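Local coordinates for protein CCMAN5 (Cellulosimicrobium cellulans, PDB 2XSG) that hydrolyses alpha-mannosidic bonds as a family 92 glycoside hydrolase and probably serves in mannose-6-phosphate modification of yeast-produced human lysosomal enzymes, at residues A90-G95 against Q215-D220; H147-P152 against P157-D162; L597-Y600 against L606-K609. All coordinates share one frame; numbering follows the deposited sequence.

In the fold
All three contacts are mainly buried. Contacts 1 and 2 belong to the N-terminal beta domain and share its five-stranded antiparallel sheet. Their centres lie about 17 Å apart. A salt bridge from Arg91 to Asp162 joins them, and Trp217 packs on Val160. Contact 1 covers this sheet with a loop and pairs an indole face with an arginine whose charge is met by acids. Contact 2 links the same sheet to the larger one facing it, through apolar side chains. Contact 3 sits on the other side of the chain's centre, in the helical catalytic region, about 59 Å from contact 1 between centres. There a turn meets a helix through mixed apolar, polar and water-mediated contacts.

Contact 1: residues A90-G95 against Q215-D220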
ATOM      1  N   ALA A  90      15.617  16.200 -32.865  1.00  5.35           N
ATOM      2  CA  ALA A  90      15.975  14.816 -32.543  1.00  5.37           C
ATOM      3  C   ALA A  90      15.261  14.427 -31.247  1.00  5.32           C
ATOM      4  O   ALA A  90      14.572  15.260 -30.646  1.00  5.59           O
ATOM      5  CB  ALA A  90      17.499  14.650 -32.388  1.00  5.13           C
ATOM      6  N   ARG A  91      15.421  13.176 -30.827  1.00  4.84           N
ATOM      7  CA  ARG A  91      14.823  12.707 -29.576  1.00  5.13           C
ATOM      8  C   ARG A  91      15.293  13.627 -28.432  1.00  5.16           C
ATOM      9  O   ARG A  91      16.478  13.940 -28.351  1.00  4.73           O
ATOM     10  CB  ARG A  91      15.199  11.254 -29.312  1.00  4.94           C
ATOM     11  CG  ARG A  91      14.529  10.661 -28.058  1.00  5.14           C
ATOM     12  CD  ARG A  91      15.421  10.584 -26.786  1.00  4.70           C
ATOM     13  NE  ARG A  91      14.785   9.634 -25.862  1.00  2.44           N
ATOM     14  CZ  ARG A  91      13.862   9.960 -24.960  1.00  3.44           C
ATOM     15  NH1 ARG A  91      13.522  11.236 -24.775  1.00  2.00           N
ATOM     16  NH2 ARG A  91      13.304   9.012 -24.213  1.00  2.00           N
ATOM     17  N   PRO A  92      14.359  14.095 -27.580  1.00  5.27           N
ATOM     18  CA  PRO A  92      14.724  15.086 -26.562  1.00  5.88           C
ATOM     19  C   PRO A  92      15.721  14.553 -25.548  1.00  6.33           C
ATOM     20  O   PRO A  92      15.632  13.390 -25.149  1.00  6.09           O
ATOM     21  CB  PRO A  92      13.392  15.373 -25.875  1.00  5.92           C
ATOM     22  CG  PRO A  92      12.373  15.148 -26.961  1.00  5.25           C
ATOM     23  CD  PRO A  92      12.894  13.955 -27.704  1.00  5.77           C
ATOM     24  N   GLY A  93      16.677  15.389 -25.166  1.00  6.36           N
ATOM     25  CA  GLY A  93      17.468  15.140 -23.955  1.00  6.88           C
ATOM     26  C   GLY A  93      16.576  15.420 -22.760  1.00  6.92           C
ATOM     27  O   GLY A  93      15.880  16.439 -22.728  1.00  7.00           O
ATOM     28  N   THR A  94      16.566  14.512 -21.789  1.00  7.04           N
ATOM     29  CA  THR A  94      15.658  14.611 -20.633  1.00  7.19           C
ATOM     30  C   THR A  94      15.915  15.848 -19.777  1.00  6.65           C
ATOM     31  O   THR A  94      15.015  16.348 -19.135  1.00  7.02           O
ATOM     32  CB  THR A  94      15.740  13.363 -19.718  1.00  7.74           C
ATOM     33  OG1 THR A  94      16.927  13.433 -18.903  1.00  8.79           O
ATOM     34  CG2 THR A  94      15.749  12.082 -20.534  1.00  6.35           C
ATOM     35  N   GLY A  95      17.151  16.336 -19.767  1.00  6.91           N
ATOM     36  CA  GLY A  95      17.488  17.577 -19.053  1.00  6.49           C
ATOM     37  C   GLY A  95      16.706  18.792 -19.546  1.00  6.01           C
ATOM     38  O   GLY A  95      16.454  19.735 -18.788  1.00  5.77           O
ATOM     39  N   GLN A 215       5.408  14.608 -34.653  1.00  5.12           N
ATOM     40  CA  GLN A 215       6.571  13.862 -35.079  1.00  5.10           C
ATOM     41  C   GLN A 215       6.853  12.791 -34.041  1.00  5.42           C
ATOM     42  O   GLN A 215       6.505  12.949 -32.860  1.00  5.70           O
ATOM     43  CB  GLN A 215       7.769  14.785 -35.202  1.00  5.14           C
ATOM     44  CG  GLN A 215       7.650  15.744 -36.376  1.00  6.52           C
ATOM     45  CD  GLN A 215       8.928  16.506 -36.626  1.00  8.64           C
ATOM     46  OE1 GLN A 215       9.455  17.181 -35.736  1.00  8.28           O
ATOM     47  NE2 GLN A 215       9.440  16.404 -37.850  1.00  8.04           N
ATOM     48  N   THR A 216       7.473  11.698 -34.472  1.00  4.56           N
ATOM     49  CA  THR A 216       7.761  10.599 -33.559  1.00  4.16           C
ATOM     50  C   THR A 216       9.236  10.306 -33.556  1.00  3.30           C
ATOM     51  O   THR A 216       9.956  10.776 -34.432  1.00  3.33           O
ATOM     52  CB  THR A 216       7.012   9.327 -33.953  1.00  3.44           C
ATOM     53  OG1 THR A 216       7.451   8.906 -35.252  1.00  4.26           O
ATOM     54  CG2 THR A 216       5.495   9.576 -33.955  1.00  3.74           C
ATOM     55  N   TRP A 217       9.676   9.544 -32.567  1.00  3.49           N
ATOM     56  CA  TRP A 217      11.037   9.004 -32.545  1.00  3.72           C
ATOM     57  C   TRP A 217      11.069   7.529 -32.137  1.00  4.00           C
ATOM     58  O   TRP A 217      10.194   7.060 -31.415  1.00  4.30           O
ATOM     59  CB  TRP A 217      11.952   9.825 -31.635  1.00  3.49           C
ATOM     60  CG  TRP A 217      11.775   9.563 -30.170  1.00  4.90           C
ATOM     61  CD1 TRP A 217      12.240   8.490 -29.472  1.00  5.22           C
ATOM     62  CD2 TRP A 217      11.100  10.396 -29.219  1.00  5.46           C
ATOM     63  NE1 TRP A 217      11.893   8.596 -28.146  1.00  5.35           N
ATOM     64  CE2 TRP A 217      11.195   9.756 -27.962  1.00  5.12           C
ATOM     65  CE3 TRP A 217      10.435  11.628 -29.305  1.00  6.04           C
ATOM     66  CZ2 TRP A 217      10.656  10.303 -26.794  1.00  4.95           C
ATOM     67  CZ3 TRP A 217       9.881  12.173 -28.138  1.00  4.84           C
ATOM     68  CH2 TRP A 217      10.003  11.510 -26.901  1.00  5.60           C
ATOM     69  N   GLY A 218      12.085   6.822 -32.611  1.00  3.41           N
ATOM     70  CA  GLY A 218      12.371   5.465 -32.187  1.00  3.16           C
ATOM     71  C   GLY A 218      13.788   5.390 -31.644  1.00  3.28           C
ATOM     72  O   GLY A 218      14.405   6.432 -31.284  1.00  2.68           O
ATOM     73  N   ASP A 219      14.322   4.173 -31.612  1.00  3.28           N
ATOM     74  CA  ASP A 219      15.573   3.888 -30.895  1.00  3.69           C
ATOM     75  C   ASP A 219      16.845   4.474 -31.505  1.00  3.54           C
ATOM     76  O   ASP A 219      17.898   4.499 -30.849  1.00  3.68           O
ATOM     77  CB  ASP A 219      15.723   2.386 -30.697  1.00  4.05           C
ATOM     78  CG  ASP A 219      14.700   1.828 -29.718  1.00  5.29           C
ATOM     79  OD1 ASP A 219      14.845   2.070 -28.494  1.00  5.62           O
ATOM     80  OD2 ASP A 219      13.752   1.157 -30.184  1.00  5.80           O
ATOM     81  N   ASP A 220      16.757   4.918 -32.754  1.00  3.84           N
ATOM     82  CA  ASP A 220      17.868   5.634 -33.403  1.00  3.99           C
ATOM     83  C   ASP A 220      17.885   7.130 -33.071  1.00  4.63           C
ATOM     84  O   ASP A 220      18.667   7.876 -33.646  1.00  3.84           O
ATOM     85  CB  ASP A 220      17.869   5.416 -34.921  1.00  4.24           C
ATOM     86  CG  ASP A 220      16.621   6.000 -35.638  1.00  5.71           C
ATOM     87  OD1 ASP A 220      15.816   6.748 -35.029  1.00  4.32           O
ATOM     88  OD2 ASP A 220      16.455   5.682 -36.844  1.00  8.73           O
TER
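Arg91 and Pro92 lie together on one face of the Trp217 indole. The contact belongs to the beta-sandwich of the N-terminal domain. Trp217 ends strand 212-217 of the five-stranded antiparallel sheet, and residues 90-95 come from the loop that follows strand 80-84. The two residues divide the indole between them. Arg91 CG stands almost straight above the five-membered ring, 3.3 Å from its centroid and 8° off the normal. Pro92 CD covers the six-membered ring, with 3.5 Å between Pro92 CD and Trp217 CZ3. Both are CH-pi contacts.

The torsions explain the fit. Trp217 CG sits between its backbone N and carbonyl carbon, and the indole reaches out from the strand to the loop. With Arg91 CG anti to the backbone N, the CG methylene comes down on the pyrrole part. A sharp bend at chi2 (-101°) then carries the guanidinium on over the benzene rim. There Arg91 NH1 is 3.6 Å from Trp217 CZ2. The guanidinium does not lie flat on the ring: the two planes are 38° apart.

Polar bonds fix the guanidinium at several points. Arg91 NH1 turns back to its own segment and makes a bent bond to Pro92 O at 3.0 Å, tilted from the guanidinium plane. The same nitrogen also has Asp162, in a salt bridge, and Tyr97 OH as partners, so its two hydrogens are shared among three acceptors. Arg91 NH2 forms a salt bridge with Asp233 OD1, which also accepts the indole N-H of Trp217, so one carboxylate oxygen ties the edge of the ring to the arginine on its face. Asp219 acts as a second shell: its OD1 accepts the backbone N-H of Asp233.

Contact 2: residues H147-P152 against P157-D162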
ATOM      1  N   HIS A 147      -5.451  16.545 -18.772  1.00  3.54           N
ATOM      2  CA  HIS A 147      -4.520  17.669 -18.683  1.00  4.27           C
ATOM      3  C   HIS A 147      -5.161  18.943 -19.248  1.00  4.94           C
ATOM      4  O   HIS A 147      -5.826  18.907 -20.308  1.00  4.14           O
ATOM      5  CB  HIS A 147      -3.279  17.399 -19.527  1.00  4.56           C
ATOM      6  CG  HIS A 147      -2.546  16.144 -19.172  1.00  4.54           C
ATOM      7  ND1 HIS A 147      -1.213  16.141 -18.813  1.00  5.06           N
ATOM      8  CD2 HIS A 147      -2.944  14.849 -19.157  1.00  5.03           C
ATOM      9  CE1 HIS A 147      -0.828  14.904 -18.562  1.00  4.31           C
ATOM     10  NE2 HIS A 147      -1.856  14.099 -18.765  1.00  6.90           N
ATOM     11  N   ARG A 148      -4.950  20.054 -18.541  1.00  4.59           N
ATOM     12  CA  ARG A 148      -5.208  21.402 -19.075  1.00  5.28           C
ATOM     13  C   ARG A 148      -4.000  22.316 -18.838  1.00  5.20           C
ATOM     14  O   ARG A 148      -3.592  22.529 -17.682  1.00  5.21           O
ATOM     15  CB  ARG A 148      -6.464  22.021 -18.441  1.00  4.87           C
ATOM     16  CG  ARG A 148      -6.845  23.370 -19.039  1.00  4.42           C
ATOM     17  CD  ARG A 148      -8.191  23.827 -18.537  1.00  5.64           C
ATOM     18  NE  ARG A 148      -8.240  23.897 -17.069  1.00  5.99           N
ATOM     19  CZ  ARG A 148      -9.372  23.909 -16.379  1.00  7.25           C
ATOM     20  NH1 ARG A 148     -10.538  23.834 -17.027  1.00  6.62           N
ATOM     21  NH2 ARG A 148      -9.351  23.981 -15.050  1.00  6.99           N
ATOM     22  N   TYR A 149      -3.443  22.852 -19.928  1.00  5.41           N
ATOM     23  CA  TYR A 149      -2.252  23.710 -19.888  1.00  5.88           C
ATOM     24  C   TYR A 149      -2.533  25.103 -20.420  1.00  5.91           C
ATOM     25  O   TYR A 149      -3.228  25.263 -21.433  1.00  6.66           O
ATOM     26  CB  TYR A 149      -1.116  23.098 -20.729  1.00  5.73           C
ATOM     27  CG  TYR A 149      -0.630  21.781 -20.209  1.00  6.09           C
ATOM     28  CD1 TYR A 149      -1.033  20.592 -20.806  1.00  4.90           C
ATOM     29  CD2 TYR A 149       0.234  21.718 -19.113  1.00  3.85           C
ATOM     30  CE1 TYR A 149      -0.588  19.367 -20.327  1.00  6.05           C
ATOM     31  CE2 TYR A 149       0.674  20.497 -18.624  1.00  4.36           C
ATOM     32  CZ  TYR A 149       0.253  19.325 -19.228  1.00  3.86           C
ATOM     33  OH  TYR A 149       0.680  18.109 -18.756  1.00  4.06           O
ATOM     34  N   ALA A 150      -1.998  26.113 -19.744  1.00  6.30           N
ATOM     35  CA  ALA A 150      -2.010  27.486 -20.268  1.00  6.54           C
ATOM     36  C   ALA A 150      -0.598  27.973 -20.523  1.00  6.43           C
ATOM     37  O   ALA A 150       0.166  28.146 -19.583  1.00  7.43           O
ATOM     38  CB  ALA A 150      -2.740  28.443 -19.290  1.00  6.81           C
ATOM     39  N   PHE A 151      -0.251  28.214 -21.786  1.00  6.28           N
ATOM     40  CA  PHE A 151       1.102  28.663 -22.162  1.00  6.34           C
ATOM     41  C   PHE A 151       1.153  30.184 -22.304  1.00  6.84           C
ATOM     42  O   PHE A 151       0.130  30.793 -22.585  1.00  6.64           O
ATOM     43  CB  PHE A 151       1.501  28.039 -23.502  1.00  5.98           C
ATOM     44  CG  PHE A 151       1.839  26.578 -23.424  1.00  6.73           C
ATOM     45  CD1 PHE A 151       0.837  25.626 -23.289  1.00  6.98           C
ATOM     46  CD2 PHE A 151       3.165  26.157 -23.515  1.00  5.78           C
ATOM     47  CE1 PHE A 151       1.148  24.260 -23.238  1.00  7.10           C
ATOM     48  CE2 PHE A 151       3.485  24.801 -23.465  1.00  5.86           C
ATOM     49  CZ  PHE A 151       2.477  23.852 -23.319  1.00  7.29           C
ATOM     50  N   PRO A 152       2.338  30.805 -22.131  1.00  7.13           N
ATOM     51  CA  PRO A 152       2.332  32.275 -22.277  1.00  8.11           C
ATOM     52  C   PRO A 152       1.901  32.707 -23.685  1.00  7.91           C
ATOM     53  O   PRO A 152       2.190  32.026 -24.672  1.00  7.66           O
ATOM     54  CB  PRO A 152       3.794  32.667 -22.008  1.00  8.33           C
ATOM     55  CG  PRO A 152       4.345  31.525 -21.160  1.00  7.83           C
ATOM     56  CD  PRO A 152       3.652  30.293 -21.685  1.00  7.53           C
ATOM     57  N   PRO A 157       2.974  26.261 -28.305  1.00  5.69           N
ATOM     58  CA  PRO A 157       2.838  25.187 -27.317  1.00  5.54           C
ATOM     59  C   PRO A 157       3.205  23.830 -27.894  1.00  5.41           C
ATOM     60  O   PRO A 157       2.974  23.550 -29.082  1.00  4.97           O
ATOM     61  CB  PRO A 157       1.335  25.200 -26.980  1.00  5.54           C
ATOM     62  CG  PRO A 157       0.844  26.555 -27.408  1.00  5.93           C
ATOM     63  CD  PRO A 157       1.652  26.807 -28.665  1.00  5.99           C
ATOM     64  N   SER A 158       3.798  22.997 -27.053  1.00  5.28           N
ATOM     65  CA  SER A 158       4.116  21.643 -27.459  1.00  5.58           C
ATOM     66  C   SER A 158       4.034  20.705 -26.250  1.00  5.36           C
ATOM     67  O   SER A 158       4.286  21.109 -25.109  1.00  5.79           O
ATOM     68  CB  SER A 158       5.500  21.618 -28.106  1.00  5.74           C
ATOM     69  OG  SER A 158       5.937  20.294 -28.283  1.00  8.14           O
ATOM     70  N   LEU A 159       3.654  19.464 -26.504  1.00  4.61           N
ATOM     71  CA  LEU A 159       3.684  18.450 -25.473  1.00  4.75           C
ATOM     72  C   LEU A 159       4.518  17.306 -26.002  1.00  3.96           C
ATOM     73  O   LEU A 159       4.252  16.803 -27.093  1.00  4.30           O
ATOM     74  CB  LEU A 159       2.264  17.956 -25.144  1.00  4.70           C
ATOM     75  CG  LEU A 159       1.264  18.955 -24.556  1.00  5.03           C
ATOM     76  CD1 LEU A 159      -0.076  18.298 -24.306  1.00  6.53           C
ATOM     77  CD2 LEU A 159       1.781  19.535 -23.243  1.00  4.38           C
ATOM     78  N   VAL A 160       5.538  16.931 -25.246  1.00  3.49           N
ATOM     79  CA  VAL A 160       6.348  15.772 -25.561  1.00  3.15           C
ATOM     80  C   VAL A 160       5.679  14.597 -24.864  1.00  3.49           C
ATOM     81  O   VAL A 160       5.348  14.700 -23.669  1.00  3.86           O
ATOM     82  CB  VAL A 160       7.780  15.937 -25.031  1.00  2.68           C
ATOM     83  CG1 VAL A 160       8.556  14.633 -25.137  1.00  2.20           C
ATOM     84  CG2 VAL A 160       8.502  17.056 -25.784  1.00  3.24           C
ATOM     85  N   VAL A 161       5.466  13.510 -25.600  1.00  2.78           N
ATOM     86  CA  VAL A 161       4.951  12.283 -25.009  1.00  2.91           C
ATOM     87  C   VAL A 161       6.121  11.294 -25.043  1.00  2.89           C
ATOM     88  O   VAL A 161       6.434  10.753 -26.088  1.00  2.46           O
ATOM     89  CB  VAL A 161       3.697  11.756 -25.771  1.00  2.73           C
ATOM     90  CG1 VAL A 161       3.138  10.493 -25.127  1.00  2.51           C
ATOM     91  CG2 VAL A 161       2.611  12.839 -25.879  1.00  2.20           C
ATOM     92  N   ASP A 162       6.781  11.107 -23.902  1.00  3.14           N
ATOM     93  CA  ASP A 162       7.977  10.269 -23.805  1.00  2.92           C
ATOM     94  C   ASP A 162       7.604   8.863 -23.323  1.00  3.61           C
ATOM     95  O   ASP A 162       7.148   8.666 -22.168  1.00  3.33           O
ATOM     96  CB  ASP A 162       8.973  10.929 -22.859  1.00  2.64           C
ATOM     97  CG  ASP A 162      10.358  10.337 -22.944  1.00  3.61           C
ATOM     98  OD1 ASP A 162      10.509   9.114 -23.152  1.00  5.66           O
ATOM     99  OD2 ASP A 162      11.329  11.101 -22.813  1.00  6.26           O
TER
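Pro157 CB sits over the centre of the Phe151 ring, and the Phe151 side chain can be followed outward from its root. Phe151 CB stands back from Pro157. Phe151 CG is anti to the carbonyl carbon (chi1 -74°), which sends the ring across toward residues 157-159. CG and CD1 come next, and Phe151 CD1 is 3.7 Å from Pro157 CB. Beyond it, Phe151 CE1 also meets Pro157 CB, at 3.9 Å. On the other branch, Phe151 CD2 and CE2 pass above Pro157 CA. The methylene Pro157 CB, 9° off the ring normal, thus makes a CH-pi contact. At the tip, Phe151 CZ lies 3.7 Å from Ser158 O. The methyl Leu159 CD2 is farther, at 4.4 Å from Phe151 CZ, near the plane of the ring at its edge.

The two strands lie in different sheets. Strand 144-150 belongs to the large antiparallel sheet, and strand 158-162 lies between strands 80-84 and 235-240 of the smaller one. The chain crosses from one sheet to the other between them, as in a beta-arch, and the side chains here fill the interior of the sandwich. Pro83 of strand 80-84 also packs on Phe151, Tyr149 and Leu159.

Leu159 CD2 serves a second ring as well. It stands over one face of Tyr149, and the closest pair is Leu159 CD2 with Tyr149 CE1 at 3.8 Å. The far end of Tyr149 is held by its own strand. Tyr149 OH and His147 ND1 are 2.7 Å apart in a nearly straight hydrogen bond (167°), and His147 NE2 bonds His64 NE2.

Contact 3: residues L597-Y600 against L606-K609; sequences LFNY and LTQK
The apolar part of this contact is Phe598 against Leu606. Leu606 CB lies over one face of the Phe598 ring, toward its rim. It is 3.6 Å from Phe598 CG and makes a CH-pi contact 20° off the ring normal. Farther out, the methyl Leu606 CD1 follows the same ring and comes 3.7 Å from Phe598 CE2. Phe571 and Trp610 also meet this ring, and Met567 of helix 560-570 touches it.

The direct polar part centres on Thr607. Its OG1 is anti to the carbonyl carbon (chi1 -81°), which points the hydroxyl back at the turn. Thr607 OG1 lies in plane at the edge of the Phe598 ring and 3.1 Å from Phe598 CB. It accepts a weak, bent hydrogen bond from Asn599 N, at 3.3 Å and 129°. Its stronger partner is Pro595 O, just before the turn. The turn itself is closed by Tyr600 N bonding Leu597 O at 2.9 Å.

Both segments belong to the catalytic region, an (alpha/alpha)6 barrel in this family. Here the first turns of helix 604-616 pack back against the turn of residues 597-600.

The last group is amide and water. The Asn599 side chain crosses Thr607 at about a right angle, with Asn599 OD1 3.3 Å from Thr607 CB. A water bonds Asn599 OD1 at 2.9 Å and accepts from Gln608 NE2 at 3.0 Å. The other ends of both amides reach later parts of the chain. Asn599 ND2 bonds Gln688 OE1 and Val689 O, while Gln608 OE1 accepts from Val721 N in strand 720-726.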
ATOM      1  N   LEU A 597      -0.136  -6.942  21.386  1.00  5.45           N
ATOM      2  CA  LEU A 597       0.006  -8.245  22.055  1.00  4.94           C
ATOM      3  C   LEU A 597      -0.075  -8.204  23.580  1.00  5.21           C
ATOM      4  O   LEU A 597      -0.189  -9.246  24.232  1.00  5.00           O
ATOM      5  CB  LEU A 597       1.263  -8.979  21.581  1.00  4.79           C
ATOM      6  CG  LEU A 597       1.341  -9.138  20.056  1.00  3.93           C
ATOM      7  CD1 LEU A 597       2.574  -9.936  19.653  1.00  2.00           C
ATOM      8  CD2 LEU A 597       0.074  -9.778  19.497  1.00  3.25           C
ATOM      9  N   PHE A 598      -0.019  -7.004  24.149  1.00  5.14           N
ATOM     10  CA  PHE A 598      -0.208  -6.845  25.584  1.00  5.47           C
ATOM     11  C   PHE A 598      -1.596  -7.299  26.042  1.00  6.23           C
ATOM     12  O   PHE A 598      -1.754  -7.711  27.198  1.00  6.45           O
ATOM     13  CB  PHE A 598       0.082  -5.407  26.023  1.00  5.61           C
ATOM     14  CG  PHE A 598       1.530  -5.030  25.950  1.00  3.84           C
ATOM     15  CD1 PHE A 598       1.986  -4.161  24.951  1.00  4.46           C
ATOM     16  CD2 PHE A 598       2.442  -5.529  26.880  1.00  3.48           C
ATOM     17  CE1 PHE A 598       3.329  -3.769  24.892  1.00  5.21           C
ATOM     18  CE2 PHE A 598       3.787  -5.150  26.831  1.00  4.51           C
ATOM     19  CZ  PHE A 598       4.233  -4.269  25.824  1.00  4.95           C
ATOM     20  N   ASN A 599      -2.580  -7.239  25.134  1.00  6.28           N
ATOM     21  CA  ASN A 599      -3.917  -7.787  25.368  1.00  6.53           C
ATOM     22  C   ASN A 599      -3.854  -9.288  25.675  1.00  7.02           C
ATOM     23  O   ASN A 599      -4.687  -9.819  26.399  1.00  7.23           O
ATOM     24  CB  ASN A 599      -4.807  -7.601  24.129  1.00  6.40           C
ATOM     25  CG  ASN A 599      -5.269  -6.169  23.925  1.00  6.83           C
ATOM     26  OD1 ASN A 599      -4.986  -5.278  24.725  1.00  5.15           O
ATOM     27  ND2 ASN A 599      -5.988  -5.942  22.825  1.00  7.00           N
ATOM     28  N   TYR A 600      -2.865  -9.963  25.105  1.00  7.60           N
ATOM     29  CA  TYR A 600      -2.701 -11.405  25.281  1.00  7.92           C
ATOM     30  C   TYR A 600      -1.938 -11.753  26.539  1.00  8.32           C
ATOM     31  O   TYR A 600      -2.037 -12.879  27.021  1.00  8.30           O
ATOM     32  CB  TYR A 600      -1.967 -12.017  24.092  1.00  7.70           C
ATOM     33  CG  TYR A 600      -2.725 -11.999  22.775  1.00  8.17           C
ATOM     34  CD1 TYR A 600      -2.784 -10.833  21.994  1.00  7.32           C
ATOM     35  CD2 TYR A 600      -3.352 -13.149  22.289  1.00  6.69           C
ATOM     36  CE1 TYR A 600      -3.456 -10.815  20.769  1.00  7.36           C
ATOM     37  CE2 TYR A 600      -4.028 -13.135  21.041  1.00  6.88           C
ATOM     38  CZ  TYR A 600      -4.059 -11.960  20.293  1.00  6.20           C
ATOM     39  OH  TYR A 600      -4.723 -11.905  19.087  1.00  7.20           O
ATOM     40  N   LEU A 606      -1.385  -1.480  28.444  1.00  4.98           N
ATOM     41  CA  LEU A 606      -0.123  -1.219  27.750  1.00  4.96           C
ATOM     42  C   LEU A 606      -0.301  -1.179  26.235  1.00  4.52           C
ATOM     43  O   LEU A 606       0.375  -0.420  25.548  1.00  5.16           O
ATOM     44  CB  LEU A 606       0.964  -2.233  28.146  1.00  4.67           C
ATOM     45  CG  LEU A 606       1.497  -2.196  29.598  1.00  4.80           C
ATOM     46  CD1 LEU A 606       2.495  -3.312  29.788  1.00  3.52           C
ATOM     47  CD2 LEU A 606       2.130  -0.836  29.965  1.00  5.91           C
ATOM     48  N   THR A 607      -1.217  -1.992  25.724  1.00  4.43           N
ATOM     49  CA  THR A 607      -1.604  -1.955  24.314  1.00  4.57           C
ATOM     50  C   THR A 607      -2.200  -0.580  23.997  1.00  5.01           C
ATOM     51  O   THR A 607      -1.793   0.083  23.037  1.00  4.68           O
ATOM     52  CB  THR A 607      -2.558  -3.128  23.965  1.00  4.83           C
ATOM     53  OG1 THR A 607      -1.783  -4.316  23.749  1.00  5.03           O
ATOM     54  CG2 THR A 607      -3.390  -2.846  22.688  1.00  4.07           C
ATOM     55  N   GLN A 608      -3.111  -0.128  24.851  1.00  4.69           N
ATOM     56  CA  GLN A 608      -3.720   1.191  24.695  1.00  5.02           C
ATOM     57  C   GLN A 608      -2.679   2.296  24.675  1.00  4.82           C
ATOM     58  O   GLN A 608      -2.711   3.164  23.800  1.00  4.26           O
ATOM     59  CB  GLN A 608      -4.735   1.439  25.810  1.00  5.08           C
ATOM     60  CG  GLN A 608      -5.918   0.494  25.730  1.00  4.56           C
ATOM     61  CD  GLN A 608      -6.478   0.136  27.094  1.00  6.69           C
ATOM     62  OE1 GLN A 608      -6.519   0.967  28.007  1.00  7.39           O
ATOM     63  NE2 GLN A 608      -6.917  -1.103  27.234  1.00  6.42           N
ATOM     64  N   LYS A 609      -1.752   2.255  25.629  1.00  5.18           N
ATOM     65  CA  LYS A 609      -0.671   3.239  25.684  1.00  5.44           C
ATOM     66  C   LYS A 609       0.135   3.258  24.395  1.00  5.14           C
ATOM     67  O   LYS A 609       0.328   4.321  23.786  1.00  5.18           O
ATOM     68  CB  LYS A 609       0.272   2.970  26.866  1.00  5.41           C
ATOM     69  CG  LYS A 609       1.356   4.056  27.051  1.00  7.16           C
ATOM     70  CD  LYS A 609       2.413   3.720  28.136  1.00  6.45           C
ATOM     71  CE  LYS A 609       3.237   2.493  27.728  1.00  8.21           C
ATOM     72  NZ  LYS A 609       4.383   2.240  28.637  1.00  5.68           N
TER
HETATM   73  O   HOH W   1      -6.670  -2.931  24.867  1.00  4.07           O